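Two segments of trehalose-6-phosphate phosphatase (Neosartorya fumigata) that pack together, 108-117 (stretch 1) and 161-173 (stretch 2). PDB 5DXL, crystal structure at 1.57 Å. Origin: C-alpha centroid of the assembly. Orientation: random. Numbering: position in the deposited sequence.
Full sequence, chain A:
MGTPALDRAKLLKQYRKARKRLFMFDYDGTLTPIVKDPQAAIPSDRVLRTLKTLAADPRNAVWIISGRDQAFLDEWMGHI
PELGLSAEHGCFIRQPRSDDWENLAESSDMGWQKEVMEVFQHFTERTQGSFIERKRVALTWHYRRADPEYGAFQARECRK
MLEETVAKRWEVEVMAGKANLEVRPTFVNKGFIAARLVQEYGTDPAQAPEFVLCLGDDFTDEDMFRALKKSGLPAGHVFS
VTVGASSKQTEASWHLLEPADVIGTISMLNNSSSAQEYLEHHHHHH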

# COMPACT_ATOMS: atom_id res chain seq x y z
N SER A 108 1.94 -18.85 -1.49
CA SER A 108 2.55 -18.84 -2.82
C SER A 108 3.65 -19.90 -2.93
O SER A 108 4.14 -20.39 -1.93
CB SER A 108 3.13 -17.46 -3.14
OG SER A 108 4.37 -17.25 -2.49
N ASP A 109 4.05 -20.22 -4.16
CA ASP A 109 5.19 -21.10 -4.39
C ASP A 109 6.47 -20.26 -4.36
O ASP A 109 6.75 -19.52 -5.30
CB ASP A 109 5.02 -21.83 -5.73
CG ASP A 109 6.24 -22.64 -6.14
OD1 ASP A 109 7.23 -22.74 -5.38
OD2 ASP A 109 6.21 -23.21 -7.25
N MSE A 110 7.26 -20.39 -3.30
CA MSE A 110 8.48 -19.60 -3.22
C MSE A 110 9.70 -20.40 -3.66
O MSE A 110 10.83 -20.14 -3.21
CB MSE A 110 8.65 -19.03 -1.81
CG MSE A 110 7.57 -18.00 -1.51
SE MSE A 110 7.91 -17.01 0.13
CE MSE A 110 7.22 -18.35 1.39
N GLY A 111 9.48 -21.35 -4.55
CA GLY A 111 10.58 -22.11 -5.13
C GLY A 111 11.61 -21.22 -5.80
O GLY A 111 12.78 -21.61 -5.90
N TRP A 112 11.17 -20.05 -6.26
CA TRP A 112 12.07 -19.07 -6.87
C TRP A 112 13.21 -18.69 -5.93
O TRP A 112 14.32 -18.35 -6.39
CB TRP A 112 11.31 -17.81 -7.31
CG TRP A 112 10.61 -17.07 -6.21
CD1 TRP A 112 9.30 -17.21 -5.83
CD2 TRP A 112 11.16 -16.04 -5.37
NE1 TRP A 112 9.01 -16.35 -4.80
CE2 TRP A 112 10.13 -15.62 -4.50
CE3 TRP A 112 12.42 -15.44 -5.28
CZ2 TRP A 112 10.33 -14.63 -3.54
CZ3 TRP A 112 12.61 -14.46 -4.32
CH2 TRP A 112 11.57 -14.06 -3.46
N GLN A 113 12.98 -18.76 -4.63
CA GLN A 113 14.00 -18.37 -3.67
C GLN A 113 15.23 -19.28 -3.74
O GLN A 113 16.35 -18.83 -3.52
CB GLN A 113 13.45 -18.35 -2.25
CG GLN A 113 12.43 -17.26 -2.05
CD GLN A 113 12.28 -16.89 -0.59
OE1 GLN A 113 12.94 -17.45 0.27
NE2 GLN A 113 11.41 -15.92 -0.31
N LYS A 114 15.02 -20.55 -4.05
CA LYS A 114 16.12 -21.49 -4.16
C LYS A 114 17.05 -21.08 -5.30
O LYS A 114 18.26 -21.04 -5.14
CB LYS A 114 15.60 -22.92 -4.38
CG LYS A 114 16.71 -23.97 -4.48
CD LYS A 114 16.14 -25.40 -4.55
CE LYS A 114 17.27 -26.42 -4.70
NZ LYS A 114 16.80 -27.81 -4.47
N GLU A 115 16.46 -20.76 -6.44
CA GLU A 115 17.27 -20.41 -7.60
C GLU A 115 17.93 -19.04 -7.42
O GLU A 115 19.09 -18.86 -7.79
CB GLU A 115 16.42 -20.41 -8.87
CG GLU A 115 17.24 -20.33 -10.14
CD GLU A 115 16.43 -20.63 -11.39
OE1 GLU A 115 15.29 -21.12 -11.25
OE2 GLU A 115 16.94 -20.38 -12.50
N VAL A 116 17.20 -18.09 -6.85
CA VAL A 116 17.77 -16.76 -6.64
C VAL A 116 18.94 -16.82 -5.67
O VAL A 116 19.96 -16.16 -5.88
CB VAL A 116 16.70 -15.76 -6.15
CG1 VAL A 116 17.34 -14.42 -5.73
CG2 VAL A 116 15.67 -15.51 -7.23
N MSE A 117 18.83 -17.62 -4.61
CA MSE A 117 19.94 -17.80 -3.68
C MSE A 117 21.17 -18.39 -4.39
O MSE A 117 22.29 -17.94 -4.17
CB MSE A 117 19.54 -18.71 -2.51
CG MSE A 117 18.61 -18.04 -1.50
SE MSE A 117 19.40 -16.41 -0.74
CE MSE A 117 20.92 -17.21 0.14
N MSE A 161 20.19 -12.08 -16.19
CA MSE A 161 20.04 -13.52 -15.98
C MSE A 161 18.74 -13.85 -15.25
O MSE A 161 17.99 -14.73 -15.68
CB MSE A 161 21.23 -14.06 -15.20
CG MSE A 161 21.13 -15.52 -14.87
SE MSE A 161 22.89 -16.24 -14.47
CE MSE A 161 23.74 -15.79 -16.14
N LEU A 162 18.47 -13.14 -14.16
CA LEU A 162 17.25 -13.38 -13.38
C LEU A 162 15.98 -13.09 -14.18
O LEU A 162 14.99 -13.81 -14.07
CB LEU A 162 17.27 -12.54 -12.10
CG LEU A 162 18.33 -13.01 -11.11
CD1 LEU A 162 18.46 -12.06 -9.93
CD2 LEU A 162 18.05 -14.43 -10.64
N GLU A 163 16.01 -12.02 -14.98
CA GLU A 163 14.84 -11.65 -15.77
C GLU A 163 14.49 -12.70 -16.83
O GLU A 163 13.32 -12.93 -17.13
CB GLU A 163 15.07 -10.29 -16.45
CG GLU A 163 15.01 -9.11 -15.50
CD GLU A 163 15.52 -7.82 -16.13
OE1 GLU A 163 16.26 -7.89 -17.13
OE2 GLU A 163 15.17 -6.73 -15.62
N GLU A 164 15.52 -13.34 -17.38
CA GLU A 164 15.32 -14.30 -18.46
C GLU A 164 15.04 -15.71 -17.96
O GLU A 164 14.70 -16.59 -18.75
CB GLU A 164 16.54 -14.30 -19.38
CG GLU A 164 16.66 -13.04 -20.21
CD GLU A 164 18.00 -12.92 -20.91
OE1 GLU A 164 18.83 -13.84 -20.78
OE2 GLU A 164 18.21 -11.89 -21.58
N THR A 165 15.18 -15.92 -16.66
CA THR A 165 14.98 -17.25 -16.10
C THR A 165 13.93 -17.23 -15.00
O THR A 165 12.75 -17.51 -15.25
CB THR A 165 16.31 -17.83 -15.54
OG1 THR A 165 16.88 -16.92 -14.59
CG2 THR A 165 17.31 -18.05 -16.67
N VAL A 166 14.35 -16.87 -13.80
CA VAL A 166 13.48 -16.88 -12.63
C VAL A 166 12.18 -16.10 -12.83
O VAL A 166 11.09 -16.58 -12.49
CB VAL A 166 14.23 -16.31 -11.40
CG1 VAL A 166 13.32 -16.28 -10.18
CG2 VAL A 166 15.48 -17.13 -11.12
N ALA A 167 12.27 -14.91 -13.40
CA ALA A 167 11.11 -14.03 -13.54
C ALA A 167 10.12 -14.51 -14.59
O ALA A 167 9.01 -13.99 -14.70
CB ALA A 167 11.56 -12.62 -13.86
N LYS A 168 10.52 -15.50 -15.39
CA LYS A 168 9.61 -16.02 -16.39
C LYS A 168 8.96 -17.32 -15.92
O LYS A 168 8.01 -17.80 -16.52
CB LYS A 168 10.35 -16.23 -17.72
CG LYS A 168 10.68 -14.91 -18.41
CD LYS A 168 11.22 -15.11 -19.82
CE LYS A 168 10.95 -13.88 -20.69
NZ LYS A 168 9.52 -13.80 -21.11
N ARG A 169 9.46 -17.86 -14.81
CA ARG A 169 8.89 -19.08 -14.26
C ARG A 169 8.00 -18.82 -13.04
O ARG A 169 7.00 -19.50 -12.83
CB ARG A 169 9.98 -20.07 -13.88
CG ARG A 169 9.42 -21.39 -13.37
CD ARG A 169 10.50 -22.42 -13.09
NE ARG A 169 9.92 -23.62 -12.50
CZ ARG A 169 10.62 -24.68 -12.11
NH1 ARG A 169 11.94 -24.70 -12.25
NH2 ARG A 169 9.99 -25.73 -11.59
N TRP A 170 8.39 -17.84 -12.22
CA TRP A 170 7.59 -17.49 -11.05
C TRP A 170 7.09 -16.04 -11.15
O TRP A 170 7.64 -15.23 -11.89
CB TRP A 170 8.41 -17.68 -9.77
CG TRP A 170 8.73 -19.13 -9.37
CD1 TRP A 170 7.96 -19.97 -8.61
CD2 TRP A 170 9.93 -19.85 -9.68
NE1 TRP A 170 8.61 -21.18 -8.45
CE2 TRP A 170 9.81 -21.13 -9.10
CE3 TRP A 170 11.08 -19.54 -10.41
CZ2 TRP A 170 10.81 -22.09 -9.21
CZ3 TRP A 170 12.07 -20.50 -10.52
CH2 TRP A 170 11.93 -21.76 -9.93
N GLU A 171 6.03 -15.73 -10.40
CA GLU A 171 5.45 -14.39 -10.37
C GLU A 171 6.25 -13.47 -9.46
O GLU A 171 5.81 -13.10 -8.37
CB GLU A 171 3.99 -14.44 -9.92
CG GLU A 171 3.05 -15.08 -10.93
CD GLU A 171 3.05 -14.35 -12.26
OE1 GLU A 171 2.90 -13.11 -12.27
OE2 GLU A 171 3.20 -15.02 -13.30
N VAL A 172 7.46 -13.14 -9.89
CA VAL A 172 8.34 -12.28 -9.12
C VAL A 172 8.84 -11.16 -9.99
O VAL A 172 8.79 -11.24 -11.22
CB VAL A 172 9.56 -13.06 -8.55
CG1 VAL A 172 9.10 -14.14 -7.58
CG2 VAL A 172 10.41 -13.65 -9.67
N GLU A 173 9.34 -10.11 -9.37
CA GLU A 173 10.00 -9.09 -10.15
C GLU A 173 11.37 -8.80 -9.61
O GLU A 173 11.65 -9.02 -8.43
CB GLU A 173 9.16 -7.82 -10.21
CG GLU A 173 8.91 -7.18 -8.89
CD GLU A 173 7.85 -6.11 -9.00
OE1 GLU A 173 7.41 -5.83 -10.13
OE2 GLU A 173 7.46 -5.55 -7.95

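Packing of residues 108-117 against residues 161-173 in trehalose-6-phosphate phosphatase. Stretch 1 enters as a loop and winds into a helix that continues beyond Met117. Stretch 2 brings the end of a helix, a turn through Thr165, a weakly bonded helical segment at about 166-169, and the first residues of a strand at Val172. The backbones come closest where the CA atoms of Trp112 and Val166 lie 6.3 Å apart, and together the stretches bury 459 Å² of surface.

Trp170 is the broad, flat piece of the contact and loses more surface to it than any other residue. One face of its ring lies against the backbone at Trp112: the Trp112 N sits 3.3 Å from Trp170 CE2, and Trp112 CB is 3.4 Å from Trp170 CD2. Trp112 CB stands 3.8 Å from the centroid of the Trp170 five-membered ring, over the face, so its C-H groups meet the pi cloud. The Trp112 ring in turn directs its edge toward the same indole, with the planes at 65°, an edge-to-face pair rather than a flat stack. Gly111 passes close by, its C 3.6 Å from Trp170 CZ2. With no side chain it fits this narrow place; an ideal CB would lie a tight 3.3 Å from Trp170 CZ2 and clash at 2.9 Å with Asp109 OD1.

Acidic groups lie at the edge of the Trp170 ring, near its plane. Asp109 OD2 accepts a weak hydrogen bond from Trp170 NE1 at 3.4 Å, while its other oxygen, OD1, accepts a 2.8 Å hydrogen bond from Gly111 N. One carboxylate thus ties the loop to itself and to the indole. Glu115 OE1 approaches the carbon part of that edge, 3.4 Å from Trp170 CZ3, where the ring hydrogens carry a slight positive charge. The Glu115 side chain also covers Val166, with Glu115 CD 3.6 Å from Val166 CG2.

Val172 supplies the knob for the Trp112 ring. Val172 CG1 stands squarely over one face of the Trp112 ring, 3.4 Å from the centroid of the five-membered ring and on the ring normal, a CH-pi contact; the closest atom pair is Val172 CG1 to Trp112 CD1 at 3.5 Å.

Val166 is the second bump, pointing toward stretch 1 into the groove between Trp112 and Val116, residues one helical turn apart. Val166 CG1 is 3.8 Å from Trp112 CB and 3.8 Å from Val116 CG2, while Val166 CG2 is the branch nearer Glu115 and also lies close to Val116. Farther along, Leu162 CD2 reaches Val116 CG2 at 4.3 Å, a looser apolar touch.

Val116 N donates to Trp112 O at 2.9 Å, the helical bond between the two residues that flank the groove, and Val166 O accepts from Trp170 N at 3.0 Å, joining the backbones of the two residues that carry the second bump and the flat indole.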